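Local coordinates for SusD superfamily protein (Bacteroides fragilis, PDB 3L22), which probably binds glycans at the outer membrane and also binds zinc ions, at residues 31-45 with 83-95. Numbering follows the deposited sequence.
Sequences AIKNTGTKSLMGGKS and DTWTYAYLAINKV
Ala31 and Ala91 bring the two backbones closest, with CA atoms 5.1 Å apart. Residues 31-45 end helix 18-33, loop round and start helix 44-52; residues 83-95 belong to helix 79-103. The contact is helix and loop packing within the largely helical, TPR-related SusD fold. The chain then loops out and comes back alongside the start of 83-95 at Lys38 and Leu40, running against the helix direction overall. Water 1 donates to both Ala31 O and Tyr87 O.

Ala31 CB and Ile32 CG2 both touch Ala91 CB. Leu40 spans one helical turn: CD1 meets Thr84 O, and CD2 rests on Ala88 N at 3.7 Å. Lys38 CB sits over one face of the Tyr87 ring in a CH-pi contact, 3.9 Å from the centroid. The Lys38 chain bends at chi2 (-72°) and crosses Asp83 at about a right angle; NZ forms a salt bridge with weak bonds to OD2 and OD1 of Asp83. Asp83 OD2 is also linked to Lys44 NZ through water 5, and more weakly through water 4. Thr84 OG1 bonds to Glu80 O and lies 2.7 Å from Ser45 OG. Water 2 joins Tyr87 OH, at 2.8 Å, to Thr35 OG1 and Thr37 OG1.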
# COMPACT_ATOMS: atom_id res chain seq x y z
N ALA A 31 3.50 3.36 -14.65
CA ALA A 31 2.08 3.77 -14.67
C ALA A 31 1.43 3.69 -13.30
O ALA A 31 0.49 4.43 -13.03
CB ALA A 31 1.29 2.94 -15.68
N ILE A 32 1.87 2.78 -12.43
CA ILE A 32 1.30 2.73 -11.09
C ILE A 32 1.97 3.70 -10.11
O ILE A 32 1.47 3.86 -8.99
CB ILE A 32 1.29 1.33 -10.41
CG1 ILE A 32 2.65 0.72 -10.32
CG2 ILE A 32 0.24 0.45 -11.03
CD1 ILE A 32 2.67 -0.42 -9.34
N LYS A 33 3.07 4.33 -10.54
CA LYS A 33 3.85 5.26 -9.71
C LYS A 33 3.38 6.72 -9.93
O LYS A 33 2.70 7.30 -9.06
CB LYS A 33 5.33 5.05 -10.01
CG LYS A 33 6.33 5.88 -9.22
CD LYS A 33 7.79 5.68 -9.73
CE LYS A 33 8.15 6.30 -11.09
NZ LYS A 33 8.30 7.81 -11.06
N ASN A 34 3.72 7.31 -11.09
CA ASN A 34 3.26 8.67 -11.45
C ASN A 34 3.51 8.95 -12.90
O ASN A 34 4.30 8.27 -13.54
CB ASN A 34 3.89 9.79 -10.60
CG ASN A 34 5.39 9.86 -10.73
OD1 ASN A 34 6.10 9.18 -9.98
ND2 ASN A 34 5.88 10.70 -11.64
N THR A 35 2.83 9.97 -13.42
CA THR A 35 3.21 10.50 -14.72
C THR A 35 3.95 11.82 -14.50
O THR A 35 4.27 12.22 -13.36
CB THR A 35 2.01 10.71 -15.58
OG1 THR A 35 1.24 11.81 -15.02
CG2 THR A 35 1.22 9.37 -15.67
N GLY A 36 4.23 12.50 -15.61
CA GLY A 36 4.80 13.83 -15.57
C GLY A 36 3.95 14.87 -14.88
O GLY A 36 4.50 15.88 -14.39
N THR A 37 2.63 14.68 -14.85
CA THR A 37 1.73 15.68 -14.25
C THR A 37 0.85 15.19 -13.12
O THR A 37 0.37 15.99 -12.37
CB THR A 37 0.83 16.29 -15.33
OG1 THR A 37 0.26 15.23 -16.11
CG2 THR A 37 1.68 17.26 -16.29
N LYS A 38 0.65 13.88 -12.97
CA LYS A 38 -0.25 13.33 -11.94
C LYS A 38 0.48 12.19 -11.26
O LYS A 38 1.51 11.73 -11.76
CB LYS A 38 -1.53 12.83 -12.60
CG LYS A 38 -2.38 13.96 -13.30
CD LYS A 38 -3.04 14.83 -12.25
CE LYS A 38 -3.92 15.93 -12.85
NZ LYS A 38 -4.76 16.43 -11.73
N SER A 39 -0.01 11.78 -10.10
CA SER A 39 0.62 10.73 -9.35
C SER A 39 -0.39 9.68 -8.92
O SER A 39 -1.59 9.97 -8.77
CB SER A 39 1.42 11.31 -8.19
OG SER A 39 0.62 11.98 -7.22
N LEU A 40 0.10 8.46 -8.72
CA LEU A 40 -0.69 7.41 -8.13
C LEU A 40 0.06 6.90 -6.88
O LEU A 40 0.24 7.67 -5.92
CB LEU A 40 -1.08 6.36 -9.18
CG LEU A 40 -2.17 5.32 -8.85
CD1 LEU A 40 -3.56 5.96 -8.77
CD2 LEU A 40 -2.18 4.21 -9.92
N MSE A 41 0.51 5.65 -6.87
CA MSE A 41 1.15 5.09 -5.67
C MSE A 41 2.57 5.58 -5.44
O MSE A 41 3.15 5.29 -4.40
CB MSE A 41 1.14 3.57 -5.77
CG MSE A 41 -0.23 3.00 -6.01
SE MSE A 41 -1.73 3.74 -4.93
CE MSE A 41 -1.00 3.31 -3.15
N GLY A 42 3.13 6.35 -6.37
CA GLY A 42 4.42 7.00 -6.16
C GLY A 42 4.26 8.37 -5.51
O GLY A 42 5.25 9.08 -5.23
N GLY A 43 3.01 8.78 -5.28
CA GLY A 43 2.71 10.12 -4.76
C GLY A 43 1.41 10.18 -3.98
O GLY A 43 1.26 9.53 -2.92
N LYS A 44 0.47 10.98 -4.49
CA LYS A 44 -0.73 11.32 -3.72
C LYS A 44 -1.61 10.13 -3.32
O LYS A 44 -2.21 10.17 -2.25
CB LYS A 44 -1.58 12.38 -4.46
CG LYS A 44 -0.95 13.80 -4.40
CD LYS A 44 -1.79 14.87 -5.10
CE LYS A 44 -3.08 15.18 -4.33
NZ LYS A 44 -3.90 16.12 -5.09
N SER A 45 -1.72 9.10 -4.16
CA SER A 45 -2.58 7.94 -3.83
C SER A 45 -1.99 7.03 -2.77
O SER A 45 -2.73 6.35 -2.03
CB SER A 45 -3.02 7.18 -5.09
OG SER A 45 -3.79 8.06 -5.95
N ASP A 83 -8.27 11.39 -9.87
CA ASP A 83 -6.93 10.98 -10.25
C ASP A 83 -6.64 9.52 -9.90
O ASP A 83 -6.08 8.82 -10.72
CB ASP A 83 -5.86 11.84 -9.60
CG ASP A 83 -5.89 13.32 -10.09
OD1 ASP A 83 -6.58 13.66 -11.08
OD2 ASP A 83 -5.21 14.13 -9.41
N THR A 84 -7.00 9.08 -8.70
CA THR A 84 -6.77 7.70 -8.33
C THR A 84 -7.47 6.77 -9.32
O THR A 84 -6.88 5.81 -9.81
CB THR A 84 -7.25 7.40 -6.91
OG1 THR A 84 -6.51 8.22 -5.99
CG2 THR A 84 -7.09 5.89 -6.60
N TRP A 85 -8.74 7.08 -9.59
CA TRP A 85 -9.55 6.33 -10.54
C TRP A 85 -8.94 6.30 -11.95
O TRP A 85 -8.67 5.24 -12.50
CB TRP A 85 -10.97 6.91 -10.59
CG TRP A 85 -11.94 6.04 -11.30
CD1 TRP A 85 -12.22 6.06 -12.63
CD2 TRP A 85 -12.77 5.02 -10.72
NE1 TRP A 85 -13.14 5.10 -12.93
CE2 TRP A 85 -13.51 4.45 -11.78
CE3 TRP A 85 -12.93 4.51 -9.43
CZ2 TRP A 85 -14.42 3.41 -11.58
CZ3 TRP A 85 -13.84 3.49 -9.23
CH2 TRP A 85 -14.59 2.96 -10.31
N THR A 86 -8.76 7.49 -12.52
CA THR A 86 -8.25 7.61 -13.86
C THR A 86 -6.91 6.92 -14.01
O THR A 86 -6.75 6.13 -14.93
CB THR A 86 -8.14 9.09 -14.26
OG1 THR A 86 -9.45 9.67 -14.18
CG2 THR A 86 -7.60 9.27 -15.71
N TYR A 87 -5.96 7.14 -13.09
CA TYR A 87 -4.61 6.57 -13.30
C TYR A 87 -4.49 5.09 -12.95
O TYR A 87 -3.69 4.41 -13.58
CB TYR A 87 -3.51 7.48 -12.70
CG TYR A 87 -3.44 8.74 -13.53
CD1 TYR A 87 -4.22 9.85 -13.23
CD2 TYR A 87 -2.67 8.77 -14.68
CE1 TYR A 87 -4.21 10.96 -14.04
CE2 TYR A 87 -2.66 9.87 -15.51
CZ TYR A 87 -3.42 10.95 -15.18
OH TYR A 87 -3.40 12.04 -15.97
N ALA A 88 -5.27 4.60 -11.98
CA ALA A 88 -5.37 3.17 -11.74
C ALA A 88 -5.89 2.45 -12.99
O ALA A 88 -5.32 1.47 -13.39
CB ALA A 88 -6.24 2.83 -10.50
N TYR A 89 -6.98 2.95 -13.57
CA TYR A 89 -7.57 2.30 -14.74
C TYR A 89 -6.69 2.44 -15.97
O TYR A 89 -6.67 1.51 -16.79
CB TYR A 89 -9.05 2.75 -15.01
CG TYR A 89 -10.02 1.94 -14.16
CD1 TYR A 89 -10.29 0.60 -14.46
CD2 TYR A 89 -10.59 2.47 -13.01
CE1 TYR A 89 -11.10 -0.17 -13.65
CE2 TYR A 89 -11.44 1.73 -12.22
CZ TYR A 89 -11.69 0.41 -12.53
OH TYR A 89 -12.54 -0.33 -11.72
N LEU A 90 -5.97 3.57 -16.11
CA LEU A 90 -4.97 3.67 -17.16
C LEU A 90 -3.89 2.60 -17.00
O LEU A 90 -3.52 1.94 -17.96
CB LEU A 90 -4.27 5.03 -17.19
CG LEU A 90 -4.95 6.15 -17.96
CD1 LEU A 90 -4.25 7.52 -17.63
CD2 LEU A 90 -4.97 5.83 -19.52
N ALA A 91 -3.36 2.46 -15.80
CA ALA A 91 -2.39 1.39 -15.52
C ALA A 91 -2.99 -0.00 -15.85
O ALA A 91 -2.34 -0.83 -16.49
CB ALA A 91 -1.95 1.46 -14.04
N ILE A 92 -4.24 -0.25 -15.45
CA ILE A 92 -4.90 -1.53 -15.71
C ILE A 92 -5.01 -1.79 -17.20
O ILE A 92 -4.70 -2.89 -17.67
CB ILE A 92 -6.25 -1.59 -14.99
CG1 ILE A 92 -6.00 -1.75 -13.47
CG2 ILE A 92 -7.19 -2.72 -15.52
CD1 ILE A 92 -7.15 -1.26 -12.57
N ASN A 93 -5.43 -0.78 -17.97
CA ASN A 93 -5.59 -0.95 -19.41
C ASN A 93 -4.25 -1.17 -20.11
O ASN A 93 -4.17 -1.95 -21.05
CB ASN A 93 -6.35 0.22 -20.07
CG ASN A 93 -6.74 -0.10 -21.53
OD1 ASN A 93 -7.43 -1.10 -21.81
ND2 ASN A 93 -6.27 0.73 -22.47
N LYS A 94 -3.20 -0.50 -19.63
CA LYS A 94 -1.84 -0.77 -20.10
C LYS A 94 -1.42 -2.21 -19.88
O LYS A 94 -0.82 -2.81 -20.77
CB LYS A 94 -0.81 0.18 -19.46
CG LYS A 94 -0.88 1.59 -20.06
CD LYS A 94 0.03 2.59 -19.31
CE LYS A 94 0.02 3.95 -19.99
NZ LYS A 94 0.91 3.82 -21.19
N VAL A 95 -1.75 -2.78 -18.72
CA VAL A 95 -1.46 -4.20 -18.48
C VAL A 95 -2.29 -5.10 -19.44
O VAL A 95 -1.77 -5.98 -20.07
CB VAL A 95 -1.70 -4.63 -17.01
CG1 VAL A 95 -1.69 -6.21 -16.89
CG2 VAL A 95 -0.68 -3.97 -16.06
O HOH W 1 -1.38 5.30 -14.72
O HOH W 2 -0.73 12.46 -16.75
O HOH W 3 -1.93 13.53 -8.76
O HOH W 4 -4.32 13.42 -6.84
O HOH W 5 -4.35 16.45 -8.17